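Local structure of MutT/nudix family protein (Enterococcus faecalis, 2FML) at residues 21-24 with 25-28. The protein is of unknown function but combines a Nudix domain with an NrtR-type winged helix, and probably recognises a nucleotide-derived ligand and may regulate transcription. Numbering follows the deposited sequence.
Sequences AEFL and TWYH
Trp26 N donates to Glu22 O at 2.8 Å, nearly straight with an N-H...O angle of 168°. Tyr27 N reaches Phe23 O at 2.7 Å; both are i to i+4 bonds of an alpha helix. The 3.2 Å bond from His28 N to Leu24 O continues the series. That carbonyl also receives a weak, bent bond from His28 ND1, the imidazole folding back beside its own backbone N (chi1 -72°). One turn earlier, a water donates to Ala21 O and lies 3.1 Å from Thr25 OG1, linking side chain to backbone on the exposed side.

Apolar contact centres on Phe23. Tyr27 CB sits over one face of its ring, 4.1 Å from the centroid, a CH-pi contact. The Phe23 and Tyr27 rings meet obliquely, planes at 40°, with Phe23 CZ 3.6 Å from Tyr27 CD1. Phe23 CE2 also touches Trp26 CZ3, while Trp26 NE1 is hydrogen-bonded to Glu10 OE2 of helix 7-16 and its indole stacks on Tyr14.

Phe23 packs on His66 and Leu24 on Pro119 of the second subunit, where Arg120 O takes a weak bond from His28 NE2. With both ring nitrogens facing carbonyl oxygens, His28 may be doubly protonated if both weak bonds are real.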
loop_
_atom_site.group_PDB
_atom_site.type_symbol
_atom_site.label_atom_id
_atom_site.label_comp_id
_atom_site.label_asym_id
_atom_site.label_seq_id
_atom_site.Cartn_x
_atom_site.Cartn_y
_atom_site.Cartn_z
ATOM N N ALA A 21 -17.597 -26.040 -5.344
ATOM C CA ALA A 21 -18.602 -26.759 -6.108
ATOM C C ALA A 21 -20.026 -26.352 -5.873
ATOM O O ALA A 21 -20.495 -25.395 -6.486
ATOM C CB ALA A 21 -18.402 -28.282 -6.273
ATOM N N GLU A 22 -20.714 -27.062 -4.988
ATOM C CA GLU A 22 -22.134 -26.815 -4.868
ATOM C C GLU A 22 -22.418 -25.534 -4.148
ATOM O O GLU A 22 -23.398 -24.840 -4.535
ATOM C CB GLU A 22 -22.916 -28.011 -4.360
ATOM C CG GLU A 22 -22.501 -28.597 -3.067
ATOM C CD GLU A 22 -22.767 -30.115 -2.997
ATOM O OE1 GLU A 22 -22.428 -30.814 -3.982
ATOM O OE2 GLU A 22 -23.281 -30.616 -1.958
ATOM N N PHE A 23 -21.550 -25.170 -3.166
ATOM C CA PHE A 23 -21.659 -23.883 -2.454
ATOM C C PHE A 23 -21.896 -22.863 -3.538
ATOM O O PHE A 23 -22.769 -22.023 -3.414
ATOM C CB PHE A 23 -20.495 -23.493 -1.569
ATOM C CG PHE A 23 -20.626 -22.084 -1.109
ATOM C CD1 PHE A 23 -19.763 -21.089 -1.598
ATOM C CD2 PHE A 23 -21.702 -21.700 -0.247
ATOM C CE1 PHE A 23 -19.958 -19.766 -1.222
ATOM C CE2 PHE A 23 -21.863 -20.358 0.152
ATOM C CZ PHE A 23 -20.973 -19.405 -0.312
ATOM N N LEU A 24 -21.067 -22.841 -4.568
ATOM C CA LEU A 24 -20.661 -21.675 -5.255
ATOM C C LEU A 24 -21.794 -21.697 -6.347
ATOM O O LEU A 24 -22.280 -20.667 -6.781
ATOM C CB LEU A 24 -19.348 -21.887 -5.974
ATOM C CG LEU A 24 -18.127 -21.339 -5.202
ATOM C CD1 LEU A 24 -16.938 -21.455 -6.142
ATOM C CD2 LEU A 24 -18.381 -19.917 -4.750
ATOM N N THR A 25 -22.240 -22.901 -6.773
ATOM C CA THR A 25 -23.351 -23.034 -7.742
ATOM C C THR A 25 -24.646 -22.486 -7.136
ATOM O O THR A 25 -25.408 -21.747 -7.807
ATOM C CB THR A 25 -23.558 -24.506 -8.308
ATOM O OG1 THR A 25 -22.430 -24.898 -9.106
ATOM C CG2 THR A 25 -24.855 -24.636 -9.224
ATOM N N TRP A 26 -24.883 -22.854 -5.880
ATOM C CA TRP A 26 -26.035 -22.372 -5.120
ATOM C C TRP A 26 -25.909 -20.852 -4.887
ATOM O O TRP A 26 -26.814 -20.069 -5.202
ATOM C CB TRP A 26 -26.169 -23.135 -3.806
ATOM C CG TRP A 26 -27.220 -22.537 -2.832
ATOM C CD1 TRP A 26 -28.557 -22.825 -2.794
ATOM C CD2 TRP A 26 -26.980 -21.608 -1.752
ATOM N NE1 TRP A 26 -29.163 -22.118 -1.799
ATOM C CE2 TRP A 26 -28.213 -21.386 -1.119
ATOM C CE3 TRP A 26 -25.841 -20.929 -1.279
ATOM C CZ2 TRP A 26 -28.354 -20.503 -0.034
ATOM C CZ3 TRP A 26 -25.983 -20.040 -0.199
ATOM C CH2 TRP A 26 -27.249 -19.841 0.403
ATOM N N TYR A 27 -24.753 -20.427 -4.451
ATOM C CA TYR A 27 -24.552 -19.026 -4.096
ATOM C C TYR A 27 -24.881 -18.038 -5.218
ATOM O O TYR A 27 -25.526 -17.037 -4.968
ATOM C CB TYR A 27 -23.104 -18.770 -3.562
ATOM C CG TYR A 27 -22.890 -17.352 -3.137
ATOM C CD1 TYR A 27 -23.147 -16.955 -1.808
ATOM C CD2 TYR A 27 -22.504 -16.365 -4.053
ATOM C CE1 TYR A 27 -22.915 -15.629 -1.381
ATOM C CE2 TYR A 27 -22.328 -15.027 -3.632
ATOM C CZ TYR A 27 -22.532 -14.679 -2.291
ATOM O OH TYR A 27 -22.311 -13.361 -1.822
ATOM N N HIS A 28 -24.426 -18.306 -6.437
ATOM C CA HIS A 28 -24.607 -17.384 -7.571
ATOM C C HIS A 28 -26.014 -17.209 -8.117
ATOM O O HIS A 28 -26.285 -16.271 -8.934
ATOM C CB HIS A 28 -23.573 -17.677 -8.666
ATOM C CG HIS A 28 -22.180 -17.244 -8.265
ATOM N ND1 HIS A 28 -21.157 -18.131 -8.023
ATOM C CD2 HIS A 28 -21.663 -16.013 -8.026
ATOM C CE1 HIS A 28 -20.064 -17.472 -7.686
ATOM N NE2 HIS A 28 -20.350 -16.183 -7.673
HETATM O O HOH W 1 -19.359 -24.240 -8.926
#